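PDB 3I3L: alkylhalidase CmlS from Streptomyces venezuelae, which acts as a flavin-dependent halogenase in chloramphenicol biosynthesis and holds its FAD through a covalent bond to the protein. Local coordinates for residues Arg197-Phe202 against Trp298-Glu303; Cys318-Leu323 against Glu365-Tyr370; Phe324-His329 against Leu580-Val585. All coordinates share one frame; numbering follows the deposited sequence.

Contact 1: Arg197-Phe202 against Trp298-Glu303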
loop_
_atom_site.group_PDB
_atom_site.type_symbol
_atom_site.label_atom_id
_atom_site.label_comp_id
_atom_site.label_asym_id
_atom_site.label_seq_id
_atom_site.Cartn_x
_atom_site.Cartn_y
_atom_site.Cartn_z
ATOM N N ARG A 197 -19.006 -4.256 -3.308
ATOM C CA ARG A 197 -17.733 -4.534 -3.976
ATOM C C ARG A 197 -17.731 -4.179 -5.498
ATOM O O ARG A 197 -18.649 -4.541 -6.242
ATOM C CB ARG A 197 -17.269 -5.984 -3.747
ATOM C CG ARG A 197 -15.855 -6.270 -4.373
ATOM C CD ARG A 197 -15.241 -7.549 -3.841
ATOM N NE ARG A 197 -15.047 -7.554 -2.396
ATOM C CZ ARG A 197 -14.712 -8.629 -1.697
ATOM N NH1 ARG A 197 -14.551 -9.811 -2.306
ATOM N NH2 ARG A 197 -14.460 -8.533 -0.362
ATOM N N GLN A 198 -16.714 -3.427 -5.921
ATOM C CA GLN A 198 -16.605 -2.967 -7.325
ATOM C C GLN A 198 -15.337 -3.567 -7.914
ATOM O O GLN A 198 -14.241 -3.064 -7.689
ATOM C CB GLN A 198 -16.623 -1.435 -7.447
ATOM C CG GLN A 198 -17.680 -0.803 -6.510
ATOM C CD GLN A 198 -17.492 0.734 -6.285
ATOM O OE1 GLN A 198 -16.363 1.227 -6.030
ATOM N NE2 GLN A 198 -18.594 1.475 -6.359
ATOM N N TYR A 199 -15.482 -4.710 -8.595
ATOM C CA TYR A 199 -14.374 -5.327 -9.277
ATOM C C TYR A 199 -13.803 -4.389 -10.323
ATOM O O TYR A 199 -14.519 -3.600 -10.911
ATOM C CB TYR A 199 -14.767 -6.679 -9.847
ATOM C CG TYR A 199 -14.811 -7.745 -8.771
ATOM C CD1 TYR A 199 -13.642 -8.354 -8.316
ATOM C CD2 TYR A 199 -15.991 -8.018 -8.123
ATOM C CE1 TYR A 199 -13.702 -9.332 -7.267
ATOM C CE2 TYR A 199 -16.091 -8.931 -7.113
ATOM C CZ TYR A 199 -14.981 -9.605 -6.696
ATOM O OH TYR A 199 -15.121 -10.506 -5.686
ATOM N N ASP A 200 -12.509 -4.428 -10.498
ATOM C CA ASP A 200 -11.918 -3.613 -11.550
ATOM C C ASP A 200 -12.343 -4.198 -12.895
ATOM O O ASP A 200 -12.406 -5.404 -13.071
ATOM C CB ASP A 200 -10.411 -3.634 -11.489
ATOM C CG ASP A 200 -9.799 -2.539 -12.353
ATOM O OD1 ASP A 200 -9.866 -1.382 -11.932
ATOM O OD2 ASP A 200 -9.301 -2.839 -13.462
ATOM N N GLU A 201 -12.674 -3.324 -13.823
ATOM C CA GLU A 201 -13.015 -3.729 -15.160
ATOM C C GLU A 201 -11.921 -4.550 -15.833
ATOM O O GLU A 201 -12.242 -5.535 -16.505
ATOM C CB GLU A 201 -13.350 -2.493 -15.987
ATOM C CG GLU A 201 -14.075 -2.838 -17.200
ATOM C CD GLU A 201 -14.588 -1.608 -17.931
ATOM O OE1 GLU A 201 -14.571 -0.486 -17.333
ATOM O OE2 GLU A 201 -15.044 -1.793 -19.083
ATOM N N PHE A 202 -10.642 -4.219 -15.595
ATOM C CA PHE A 202 -9.549 -4.826 -16.364
ATOM C C PHE A 202 -8.459 -5.551 -15.604
ATOM O O PHE A 202 -7.752 -6.390 -16.184
ATOM C CB PHE A 202 -8.893 -3.751 -17.288
ATOM C CG PHE A 202 -9.899 -3.093 -18.242
ATOM C CD1 PHE A 202 -10.654 -3.876 -19.115
ATOM C CD2 PHE A 202 -10.102 -1.734 -18.224
ATOM C CE1 PHE A 202 -11.643 -3.289 -19.946
ATOM C CE2 PHE A 202 -11.058 -1.130 -19.065
ATOM C CZ PHE A 202 -11.827 -1.924 -19.928
ATOM N N TRP A 298 -8.279 -10.702 -8.373
ATOM C CA TRP A 298 -8.664 -9.437 -9.066
ATOM C C TRP A 298 -8.629 -8.252 -8.159
ATOM O O TRP A 298 -9.040 -8.354 -7.016
ATOM C CB TRP A 298 -10.087 -9.563 -9.569
ATOM C CG TRP A 298 -10.304 -10.759 -10.451
ATOM C CD1 TRP A 298 -9.408 -11.734 -10.758
ATOM C CD2 TRP A 298 -11.502 -11.073 -11.143
ATOM N NE1 TRP A 298 -9.987 -12.632 -11.586
ATOM C CE2 TRP A 298 -11.275 -12.242 -11.844
ATOM C CE3 TRP A 298 -12.751 -10.433 -11.254
ATOM C CZ2 TRP A 298 -12.251 -12.844 -12.637
ATOM C CZ3 TRP A 298 -13.716 -11.002 -12.028
ATOM C CH2 TRP A 298 -13.473 -12.220 -12.714
ATOM N N SER A 299 -8.212 -7.101 -8.688
ATOM C CA SER A 299 -8.382 -5.842 -8.025
ATOM C C SER A 299 -9.870 -5.480 -7.893
ATOM O O SER A 299 -10.634 -5.829 -8.756
ATOM C CB SER A 299 -7.687 -4.770 -8.828
ATOM O OG SER A 299 -6.270 -4.946 -8.856
ATOM N N TYR A 300 -10.257 -4.810 -6.810
ATOM C CA TYR A 300 -11.601 -4.242 -6.588
ATOM C C TYR A 300 -11.502 -3.272 -5.409
ATOM O O TYR A 300 -10.627 -3.430 -4.534
ATOM C CB TYR A 300 -12.590 -5.347 -6.173
ATOM C CG TYR A 300 -12.141 -6.201 -4.982
ATOM C CD1 TYR A 300 -12.267 -5.731 -3.660
ATOM C CD2 TYR A 300 -11.540 -7.457 -5.178
ATOM C CE1 TYR A 300 -11.906 -6.520 -2.583
ATOM C CE2 TYR A 300 -11.137 -8.270 -4.097
ATOM C CZ TYR A 300 -11.317 -7.781 -2.805
ATOM O OH TYR A 300 -10.885 -8.552 -1.777
ATOM N N ASP A 301 -12.376 -2.267 -5.369
ATOM C CA ASP A 301 -12.584 -1.554 -4.101
ATOM C C ASP A 301 -14.021 -1.706 -3.679
ATOM O O ASP A 301 -14.660 -2.718 -4.056
ATOM C CB ASP A 301 -12.111 -0.055 -4.200
ATOM C CG ASP A 301 -12.830 0.712 -5.278
ATOM O OD1 ASP A 301 -13.511 0.082 -6.132
ATOM O OD2 ASP A 301 -12.696 1.949 -5.298
ATOM N N THR A 302 -14.549 -0.730 -2.908
ATOM C CA THR A 302 -15.938 -0.829 -2.361
ATOM C C THR A 302 -16.541 0.531 -2.564
ATOM O O THR A 302 -15.850 1.522 -2.519
ATOM C CB THR A 302 -16.029 -0.937 -0.816
ATOM O OG1 THR A 302 -14.838 -1.517 -0.232
ATOM C CG2 THR A 302 -17.194 -1.620 -0.412
ATOM N N GLU A 303 -17.854 0.569 -2.694
ATOM C CA GLU A 303 -18.566 1.819 -2.657
ATOM C C GLU A 303 -18.457 2.417 -1.251
ATOM O O GLU A 303 -18.425 3.637 -1.111
ATOM C CB GLU A 303 -20.037 1.557 -3.004
ATOM C CG GLU A 303 -20.866 2.756 -3.229
ATOM C CD GLU A 303 -22.295 2.435 -3.780
ATOM O OE1 GLU A 303 -22.705 1.236 -3.872
ATOM O OE2 GLU A 303 -22.994 3.417 -4.161
HETATM O O HOH W 1 -13.203 -0.481 -8.851
#
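Y199 meets Y300 and R197 meets T302 as non-hydrogen-bonded pairs of an antiparallel strand pairing, in which the short strand 197-200 lies against the end of strand 287-302 in the FAD-binding domain. Between them Q198 and D301 make the hydrogen-bonded pair: Q198 N donates to D301 O at 2.9 Å, almost straight, and D301 N returns a more bent bond of 3.1 Å to Q198 O. Further along, D200 N donates to S299 O. A water beside the Q198-D301 pair donates to both Q198 O and D301 OD1.

On the face carrying R197, Y199 and Y300, opposite Q198 and D301, aromatic and cationic groups meet. R197 lays its guanidinium flat on the Y300 ring, the planes 15° apart; CZ stands off-centre, 4.0 Å from the ring centroid, and CD sits more squarely over the face at 3.6 Å from it. A bend about the CG-CD bond (chi3 -60°) folds the group onto the ring. The Y199 ring meets Y300 obliquely, CE1 to CD2 being 3.5 Å, while W298 turns the edge of its six-membered ring to the face of Y199 with planes at 84°, an offset T-shaped pair. At its side-chain end, Y300 OH bonds to the carbonyl of D315, an FAD-binding residue, and to S186 OG, while S186 O accepts from R197 NH1.

Arginine and tyrosine suit this partly buried place because each pairs a flat surface with a polar end: the charge probably gains from cation-pi attraction to Y300, and the buried hydroxyl is satisfied by S186 and D315.

Contact 2: Cys318-Leu323 against Glu365-Tyr370. With FAD (flavin-adenine dinucleotide), chain B.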
loop_
_atom_site.group_PDB
_atom_site.type_symbol
_atom_site.label_atom_id
_atom_site.label_comp_id
_atom_site.label_asym_id
_atom_site.label_seq_id
_atom_site.Cartn_x
_atom_site.Cartn_y
_atom_site.Cartn_z
ATOM N N CYS A 318 -10.653 -3.696 0.045
ATOM C CA CYS A 318 -10.175 -3.568 -1.302
ATOM C C CYS A 318 -8.971 -4.411 -1.473
ATOM O O CYS A 318 -8.371 -4.784 -0.479
ATOM C CB CYS A 318 -9.898 -2.092 -1.665
ATOM S SG CYS A 318 -8.536 -1.327 -0.732
ATOM N N PHE A 319 -8.627 -4.733 -2.735
ATOM C CA PHE A 319 -7.492 -5.611 -3.078
ATOM C C PHE A 319 -6.678 -4.954 -4.205
ATOM O O PHE A 319 -7.223 -4.432 -5.210
ATOM C CB PHE A 319 -7.956 -6.991 -3.554
ATOM C CG PHE A 319 -6.819 -7.941 -3.822
ATOM C CD1 PHE A 319 -6.319 -8.713 -2.799
ATOM C CD2 PHE A 319 -6.208 -8.004 -5.079
ATOM C CE1 PHE A 319 -5.224 -9.542 -2.988
ATOM C CE2 PHE A 319 -5.133 -8.851 -5.313
ATOM C CZ PHE A 319 -4.638 -9.643 -4.270
ATOM N N THR A 320 -5.372 -4.914 -4.008
ATOM C CA THR A 320 -4.477 -4.202 -4.889
ATOM C C THR A 320 -3.605 -5.274 -5.501
ATOM O O THR A 320 -3.177 -6.186 -4.794
ATOM C CB THR A 320 -3.557 -3.187 -4.069
ATOM O OG1 THR A 320 -3.062 -3.860 -2.877
ATOM C CG2 THR A 320 -4.310 -1.966 -3.628
ATOM N N ASP A 321 -3.391 -5.185 -6.821
ATOM C CA ASP A 321 -2.404 -5.988 -7.561
ATOM C C ASP A 321 -1.109 -6.009 -6.790
ATOM O O ASP A 321 -0.542 -4.953 -6.486
ATOM C CB ASP A 321 -2.157 -5.279 -8.909
ATOM C CG ASP A 321 -1.191 -6.038 -9.804
ATOM O OD1 ASP A 321 -0.143 -6.518 -9.295
ATOM O OD2 ASP A 321 -1.479 -6.149 -11.031
ATOM N N PRO A 322 -0.653 -7.206 -6.421
ATOM C CA PRO A 322 0.450 -7.402 -5.482
ATOM C C PRO A 322 1.862 -7.082 -6.034
ATOM O O PRO A 322 2.871 -7.451 -5.401
ATOM C CB PRO A 322 0.358 -8.904 -5.156
ATOM C CG PRO A 322 -0.241 -9.513 -6.462
ATOM C CD PRO A 322 -1.310 -8.475 -6.790
ATOM N N LEU A 323 1.945 -6.443 -7.190
ATOM C CA LEU A 323 3.224 -6.084 -7.798
ATOM C C LEU A 323 4.164 -5.364 -6.832
ATOM O O LEU A 323 5.340 -5.668 -6.782
ATOM C CB LEU A 323 2.988 -5.174 -8.995
ATOM C CG LEU A 323 4.184 -4.734 -9.812
ATOM C CD1 LEU A 323 5.022 -5.960 -10.323
ATOM C CD2 LEU A 323 3.732 -3.842 -10.965
ATOM N N GLU A 365 -8.448 7.074 -1.450
ATOM C CA GLU A 365 -7.350 7.787 -2.049
ATOM C C GLU A 365 -6.108 6.899 -2.126
ATOM O O GLU A 365 -5.398 6.967 -3.120
ATOM C CB GLU A 365 -7.014 9.047 -1.256
ATOM C CG GLU A 365 -8.143 10.097 -1.376
ATOM C CD GLU A 365 -7.785 11.466 -0.794
ATOM O OE1 GLU A 365 -6.782 11.555 -0.024
ATOM O OE2 GLU A 365 -8.523 12.426 -1.135
ATOM N N ALA A 366 -5.852 6.077 -1.098
ATOM C CA ALA A 366 -4.714 5.109 -1.157
ATOM C C ALA A 366 -4.900 4.126 -2.313
ATOM O O ALA A 366 -3.958 3.868 -3.096
ATOM C CB ALA A 366 -4.566 4.397 0.108
ATOM N N TYR A 367 -6.130 3.629 -2.460
ATOM C CA TYR A 367 -6.452 2.594 -3.450
ATOM C C TYR A 367 -6.300 3.175 -4.877
ATOM O O TYR A 367 -5.631 2.604 -5.728
ATOM C CB TYR A 367 -7.897 2.080 -3.268
ATOM C CG TYR A 367 -8.266 1.126 -4.356
ATOM C CD1 TYR A 367 -7.871 -0.220 -4.276
ATOM C CD2 TYR A 367 -8.965 1.564 -5.517
ATOM C CE1 TYR A 367 -8.175 -1.138 -5.285
ATOM C CE2 TYR A 367 -9.283 0.622 -6.556
ATOM C CZ TYR A 367 -8.861 -0.727 -6.396
ATOM O OH TYR A 367 -9.137 -1.672 -7.371
ATOM N N GLU A 368 -6.935 4.314 -5.108
ATOM C CA GLU A 368 -6.982 4.938 -6.397
ATOM C C GLU A 368 -5.591 5.371 -6.881
ATOM O O GLU A 368 -5.293 5.336 -8.074
ATOM C CB GLU A 368 -7.982 6.109 -6.395
ATOM C CG GLU A 368 -9.429 5.625 -6.739
ATOM C CD GLU A 368 -10.507 6.727 -6.582
ATOM O OE1 GLU A 368 -10.154 7.926 -6.579
ATOM O OE2 GLU A 368 -11.713 6.389 -6.470
ATOM N N GLN A 369 -4.717 5.740 -5.976
ATOM C CA GLN A 369 -3.469 6.255 -6.423
ATOM C C GLN A 369 -2.435 5.105 -6.604
ATOM O O GLN A 369 -1.500 5.205 -7.404
ATOM C CB GLN A 369 -2.991 7.316 -5.450
ATOM C CG GLN A 369 -1.853 6.883 -4.580
ATOM C CD GLN A 369 -1.384 8.026 -3.701
ATOM O OE1 GLN A 369 -2.133 9.009 -3.489
ATOM N NE2 GLN A 369 -0.133 7.928 -3.200
ATOM N N TYR A 370 -2.593 4.013 -5.871
ATOM C CA TYR A 370 -1.822 2.860 -6.171
ATOM C C TYR A 370 -2.207 2.350 -7.591
ATOM O O TYR A 370 -1.336 1.879 -8.361
ATOM C CB TYR A 370 -2.069 1.750 -5.150
ATOM C CG TYR A 370 -1.310 0.540 -5.482
ATOM C CD1 TYR A 370 0.087 0.486 -5.244
ATOM C CD2 TYR A 370 -1.930 -0.573 -6.094
ATOM C CE1 TYR A 370 0.833 -0.648 -5.602
ATOM C CE2 TYR A 370 -1.182 -1.730 -6.466
ATOM C CZ TYR A 370 0.193 -1.759 -6.208
ATOM O OH TYR A 370 0.964 -2.896 -6.500
HETATM P PA FAD B . -6.392 -12.394 5.109
HETATM O O1A FAD B . -7.093 -13.159 4.010
HETATM O O2A FAD B . -4.912 -12.537 5.181
HETATM O O5B FAD B . -7.053 -12.846 6.532
HETATM C C5B FAD B . -8.455 -12.957 6.667
HETATM C C4B FAD B . -8.847 -14.060 7.677
HETATM O O4B FAD B . -10.286 -14.024 7.821
HETATM C C3B FAD B . -8.493 -15.449 7.203
HETATM O O3B FAD B . -7.626 -16.051 8.115
HETATM C C2B FAD B . -9.831 -16.203 7.156
HETATM O O2B FAD B . -9.714 -17.475 7.713
HETATM C C1B FAD B . -10.762 -15.338 7.992
HETATM N N9A FAD B . -12.174 -15.340 7.657
HETATM C C8A FAD B . -12.735 -15.226 6.420
HETATM N N7A FAD B . -14.080 -15.235 6.553
HETATM C C5A FAD B . -14.393 -15.438 7.854
HETATM C C6A FAD B . -15.603 -15.546 8.514
HETATM N N6A FAD B . -16.747 -15.449 7.861
HETATM N N1A FAD B . -15.580 -15.697 9.874
HETATM C C2A FAD B . -14.402 -15.785 10.575
HETATM N N3A FAD B . -13.221 -15.665 9.909
HETATM C C4A FAD B . -13.209 -15.491 8.569
HETATM N N1 FAD B . 0.602 -8.941 0.258
HETATM C C2 FAD B . 1.834 -8.466 0.675
HETATM O O2 FAD B . 1.846 -7.630 1.569
HETATM N N3 FAD B . 2.998 -8.893 0.094
HETATM C C4 FAD B . 2.976 -9.813 -0.920
HETATM O O4 FAD B . 4.076 -10.210 -1.425
HETATM C C4X FAD B . 1.739 -10.276 -1.371
HETATM N N5 FAD B . 1.682 -11.209 -2.371
HETATM C C5X FAD B . 0.464 -11.736 -2.735
HETATM C C6 FAD B . 0.394 -12.684 -3.766
HETATM C C7 FAD B . -0.832 -13.147 -4.180
HETATM C C7M FAD B . -0.942 -14.182 -5.274
HETATM C C8 FAD B . -1.971 -12.700 -3.517
HETATM C C8M FAD B . -3.299 -13.247 -3.858
HETATM C C9 FAD B . -1.923 -11.724 -2.517
HETATM C C9A FAD B . -0.672 -11.261 -2.139
HETATM N N10 FAD B . -0.634 -10.355 -1.118
HETATM C C10 FAD B . 0.548 -9.824 -0.763
HETATM C "C1'" FAD B . -1.950 -9.832 -0.651
HETATM C "C2'" FAD B . -2.100 -10.062 0.834
HETATM O "O2'" FAD B . -1.825 -11.381 1.086
HETATM C "C3'" FAD B . -3.428 -9.663 1.420
HETATM O "O3'" FAD B . -3.640 -8.286 1.197
HETATM C "C4'" FAD B . -3.446 -9.902 2.967
HETATM O "O4'" FAD B . -3.421 -11.266 3.282
HETATM C "C5'" FAD B . -4.734 -9.340 3.554
HETATM O "O5'" FAD B . -4.736 -9.477 4.946
HETATM P P FAD B . -6.163 -9.569 5.616
HETATM O O1P FAD B . -7.058 -8.490 5.046
HETATM O O2P FAD B . -6.007 -9.664 7.130
HETATM O O3P FAD B . -6.855 -10.895 4.998
#
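Y370, Y367 and T320 bury the most surface where the loop 318-323 lies against helix 352-382. Y370 leaves the helix with CG anti to the backbone N (chi1 178°), which sends its ring along the loop past T320; CE2 rests 3.7 Å from T320 CB. The Y370 hydroxyl donates to D321 O, nearly along the C=O axis, at a doubtfully short 2.5 Å. Y370 OH in turn accepts from the backbone N of F324, so tyrosine suits a place where one hydroxyl serves two points of the chain.

One turn earlier, Y367 presents the edge of its ring to F319 O, which lies near the ring plane 3.4 Å from CE1. C318 SG approaches that ring obliquely, 3.8 Å from CD1. T320 fills the gap between the two tyrosines, its methyl CG2 touching both. D321 OD1 accepts from L323 N in an Asx turn, while OD2 is bonded to Y378 and N205.

On the loop's far side P322 CB is 3.7 Å from FAD C5X, and the edge of F319 faces FAD C9. The contact lies between helix 352-382, the flavin and strand 287-302, whose S299 and D301 touch Y367, while W235 of strand 234-240 packs on D321 and L323.

Contact 3: Phe324-His329 against Leu580-Val585. With FAD (flavin-adenine dinucleotide), chain B.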
loop_
_atom_site.group_PDB
_atom_site.type_symbol
_atom_site.label_atom_id
_atom_site.label_comp_id
_atom_site.label_asym_id
_atom_site.label_seq_id
_atom_site.Cartn_x
_atom_site.Cartn_y
_atom_site.Cartn_z
ATOM N N PHE A 324 3.625 -4.405 -6.089
ATOM C CA PHE A 324 4.396 -3.674 -5.070
ATOM C C PHE A 324 4.173 -4.160 -3.644
ATOM O O PHE A 324 4.481 -3.470 -2.701
ATOM C CB PHE A 324 4.163 -2.171 -5.206
ATOM C CG PHE A 324 4.569 -1.640 -6.581
ATOM C CD1 PHE A 324 5.915 -1.487 -6.916
ATOM C CD2 PHE A 324 3.605 -1.356 -7.547
ATOM C CE1 PHE A 324 6.322 -1.011 -8.203
ATOM C CE2 PHE A 324 3.972 -0.866 -8.810
ATOM C CZ PHE A 324 5.334 -0.723 -9.152
ATOM N N SER A 325 3.655 -5.365 -3.476
ATOM C CA SER A 325 3.577 -5.966 -2.124
ATOM C C SER A 325 2.930 -5.046 -1.078
ATOM O O SER A 325 3.457 -4.885 0.002
ATOM C CB SER A 325 5.023 -6.318 -1.660
ATOM O OG SER A 325 5.583 -7.353 -2.462
ATOM N N GLN A 326 1.821 -4.404 -1.423
ATOM C CA GLN A 326 1.162 -3.460 -0.588
ATOM C C GLN A 326 0.086 -4.096 0.326
ATOM O O GLN A 326 -0.547 -3.406 1.157
ATOM C CB GLN A 326 0.465 -2.405 -1.458
ATOM C CG GLN A 326 1.409 -1.605 -2.355
ATOM C CD GLN A 326 1.929 -0.319 -1.695
ATOM O OE1 GLN A 326 3.135 -0.203 -1.425
ATOM N NE2 GLN A 326 1.033 0.642 -1.445
ATOM N N GLY A 327 -0.196 -5.368 0.115
ATOM C CA GLY A 327 -1.465 -5.923 0.641
ATOM C C GLY A 327 -1.485 -5.924 2.182
ATOM O O GLY A 327 -2.435 -5.461 2.763
ATOM N N VAL A 328 -0.476 -6.537 2.802
ATOM C CA VAL A 328 -0.383 -6.608 4.258
ATOM C C VAL A 328 -0.214 -5.227 4.865
ATOM O O VAL A 328 -0.750 -4.922 5.922
ATOM C CB VAL A 328 0.739 -7.565 4.727
ATOM C CG1 VAL A 328 0.882 -7.517 6.313
ATOM C CG2 VAL A 328 0.431 -8.972 4.255
ATOM N N HIS A 329 0.516 -4.376 4.178
ATOM C CA HIS A 329 0.626 -2.999 4.617
ATOM C C HIS A 329 -0.726 -2.276 4.678
ATOM O O HIS A 329 -1.060 -1.589 5.661
ATOM C CB HIS A 329 1.587 -2.178 3.734
ATOM C CG HIS A 329 1.628 -0.744 4.140
ATOM N ND1 HIS A 329 2.149 -0.341 5.358
ATOM C CD2 HIS A 329 1.166 0.380 3.529
ATOM C CE1 HIS A 329 2.004 0.967 5.473
ATOM N NE2 HIS A 329 1.428 1.427 4.373
ATOM N N LEU A 580 7.317 9.281 -5.359
ATOM C CA LEU A 580 8.252 8.213 -5.677
ATOM C C LEU A 580 8.680 7.337 -4.496
ATOM O O LEU A 580 9.873 6.977 -4.348
ATOM N N HIS A 581 7.689 7.005 -3.671
ATOM C CA HIS A 581 7.707 5.820 -2.835
ATOM C C HIS A 581 6.278 5.371 -3.035
ATOM O O HIS A 581 5.402 6.232 -3.268
ATOM C CB HIS A 581 7.948 6.173 -1.345
ATOM C CG HIS A 581 9.358 6.582 -1.024
ATOM N ND1 HIS A 581 10.430 5.716 -1.124
ATOM C CD2 HIS A 581 9.870 7.761 -0.589
ATOM C CE1 HIS A 581 11.544 6.349 -0.786
ATOM N NE2 HIS A 581 11.232 7.590 -0.457
ATOM N N PHE A 582 6.008 4.060 -2.958
ATOM C CA PHE A 582 4.614 3.588 -3.239
ATOM C C PHE A 582 3.628 3.475 -2.033
ATOM O O PHE A 582 2.457 3.061 -2.207
ATOM C CB PHE A 582 4.550 2.336 -4.154
ATOM C CG PHE A 582 5.715 1.385 -4.004
ATOM C CD1 PHE A 582 6.827 1.483 -4.865
ATOM C CD2 PHE A 582 5.680 0.346 -3.044
ATOM C CE1 PHE A 582 7.909 0.569 -4.761
ATOM C CE2 PHE A 582 6.763 -0.597 -2.914
ATOM C CZ PHE A 582 7.886 -0.469 -3.780
ATOM N N GLY A 583 4.056 3.879 -0.835
ATOM C CA GLY A 583 3.182 3.688 0.336
ATOM C C GLY A 583 3.751 2.558 1.171
ATOM O O GLY A 583 4.050 1.461 0.648
ATOM N N GLY A 584 3.963 2.839 2.460
ATOM C CA GLY A 584 4.576 1.854 3.360
ATOM C C GLY A 584 6.092 1.802 3.297
ATOM O O GLY A 584 6.710 0.975 3.969
ATOM N N VAL A 585 6.682 2.667 2.474
ATOM C CA VAL A 585 8.153 2.843 2.376
ATOM C C VAL A 585 8.557 4.321 2.591
ATOM O O VAL A 585 7.834 5.238 2.177
ATOM C CB VAL A 585 8.705 2.380 0.980
ATOM C CG1 VAL A 585 10.248 2.510 0.916
ATOM C CG2 VAL A 585 8.279 0.970 0.670
HETATM P PA FAD B . -6.392 -12.394 5.109
HETATM O O1A FAD B . -7.093 -13.159 4.010
HETATM O O2A FAD B . -4.912 -12.537 5.181
HETATM O O5B FAD B . -7.053 -12.846 6.532
HETATM C C5B FAD B . -8.455 -12.957 6.667
HETATM C C4B FAD B . -8.847 -14.060 7.677
HETATM O O4B FAD B . -10.286 -14.024 7.821
HETATM C C3B FAD B . -8.493 -15.449 7.203
HETATM O O3B FAD B . -7.626 -16.051 8.115
HETATM C C2B FAD B . -9.831 -16.203 7.156
HETATM O O2B FAD B . -9.714 -17.475 7.713
HETATM C C1B FAD B . -10.762 -15.338 7.992
HETATM N N9A FAD B . -12.174 -15.340 7.657
HETATM C C8A FAD B . -12.735 -15.226 6.420
HETATM N N7A FAD B . -14.080 -15.235 6.553
HETATM C C5A FAD B . -14.393 -15.438 7.854
HETATM C C6A FAD B . -15.603 -15.546 8.514
HETATM N N6A FAD B . -16.747 -15.449 7.861
HETATM N N1A FAD B . -15.580 -15.697 9.874
HETATM C C2A FAD B . -14.402 -15.785 10.575
HETATM N N3A FAD B . -13.221 -15.665 9.909
HETATM C C4A FAD B . -13.209 -15.491 8.569
HETATM N N1 FAD B . 0.602 -8.941 0.258
HETATM C C2 FAD B . 1.834 -8.466 0.675
HETATM O O2 FAD B . 1.846 -7.630 1.569
HETATM N N3 FAD B . 2.998 -8.893 0.094
HETATM C C4 FAD B . 2.976 -9.813 -0.920
HETATM O O4 FAD B . 4.076 -10.210 -1.425
HETATM C C4X FAD B . 1.739 -10.276 -1.371
HETATM N N5 FAD B . 1.682 -11.209 -2.371
HETATM C C5X FAD B . 0.464 -11.736 -2.735
HETATM C C6 FAD B . 0.394 -12.684 -3.766
HETATM C C7 FAD B . -0.832 -13.147 -4.180
HETATM C C7M FAD B . -0.942 -14.182 -5.274
HETATM C C8 FAD B . -1.971 -12.700 -3.517
HETATM C C8M FAD B . -3.299 -13.247 -3.858
HETATM C C9 FAD B . -1.923 -11.724 -2.517
HETATM C C9A FAD B . -0.672 -11.261 -2.139
HETATM N N10 FAD B . -0.634 -10.355 -1.118
HETATM C C10 FAD B . 0.548 -9.824 -0.763
HETATM C "C1'" FAD B . -1.950 -9.832 -0.651
HETATM C "C2'" FAD B . -2.100 -10.062 0.834
HETATM O "O2'" FAD B . -1.825 -11.381 1.086
HETATM C "C3'" FAD B . -3.428 -9.663 1.420
HETATM O "O3'" FAD B . -3.640 -8.286 1.197
HETATM C "C4'" FAD B . -3.446 -9.902 2.967
HETATM O "O4'" FAD B . -3.421 -11.266 3.282
HETATM C "C5'" FAD B . -4.734 -9.340 3.554
HETATM O "O5'" FAD B . -4.736 -9.477 4.946
HETATM P P FAD B . -6.163 -9.569 5.616
HETATM O O1P FAD B . -7.058 -8.490 5.046
HETATM O O2P FAD B . -6.007 -9.664 7.130
HETATM O O3P FAD B . -6.855 -10.895 4.998
#
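F324 packs onto one face of F582 in the tight half of this buried contact, between the loop that leads into helix 327-347 and the C-terminal loop 580-585. F324 CD1 lies over that face, 3.6 Å from CE1 of F582, and F324 CB also points onto it, 3.9 Å from the ring centroid; the two rings are inclined at 39°. At the edge of F582, near its plane, Q326 OE1 comes within 3.1 Å of CD2. A serine in place of F582 would take away the ring on which F324 CB and CD1 rest and would probably open a gap beside the Q326 amide.

H329 packs as closely, with G584 CA over its imidazole face, 3.5 Å from the ring centroid. Glycine suits this spot, partly exposed though it is: a CB would strike the ring, and the backbone has a positive phi.

The looser, partly exposed side lies at G583 and its poorly matched polar groups with Q326. Here Q326, bent at chi2 (-91°), gives only a weak bond from NE2 to F582 O, 2.9 Å long, while its OE1 faces G583 O, acceptor against acceptor, so the orientation of this amide is less certain. On the flavin side, V328 N donates to FAD O2 at 2.8 Å from the first turn of helix 327-347, whose N-terminal end would probably stabilise negative charge on the flavin.

F324 meets F373 and F377 of helix 352-382 edge-to-face and F96 of strand 89-97, F582 touches F107 of strand 105-108, and G584 is backbone-bonded to G69 of helix 68-76.

Overall arrangement
Contact 1 is the partly exposed one, a strand pairing held by backbone bonds, an aromatic cluster and a guanidinium stacked on a tyrosine, whereas contacts 2 and 3 are buried, lack strand pairing and rely on side chains packed against loop backbone and against each other, and both touch FAD. Contacts 1 and 2 meet: Y300 O probably accepts a hydrogen bond from F319 N, and Y367 OH packs against Y300 N. Contacts 2 and 3 use successive parts of one chain, since 318-323 runs straight into 324-329, and their helices 327-347 and 352-382 follow each other in sequence. Contact 3 differs by bringing in the C-terminal loop, some 250 residues on; it does not touch contact 1.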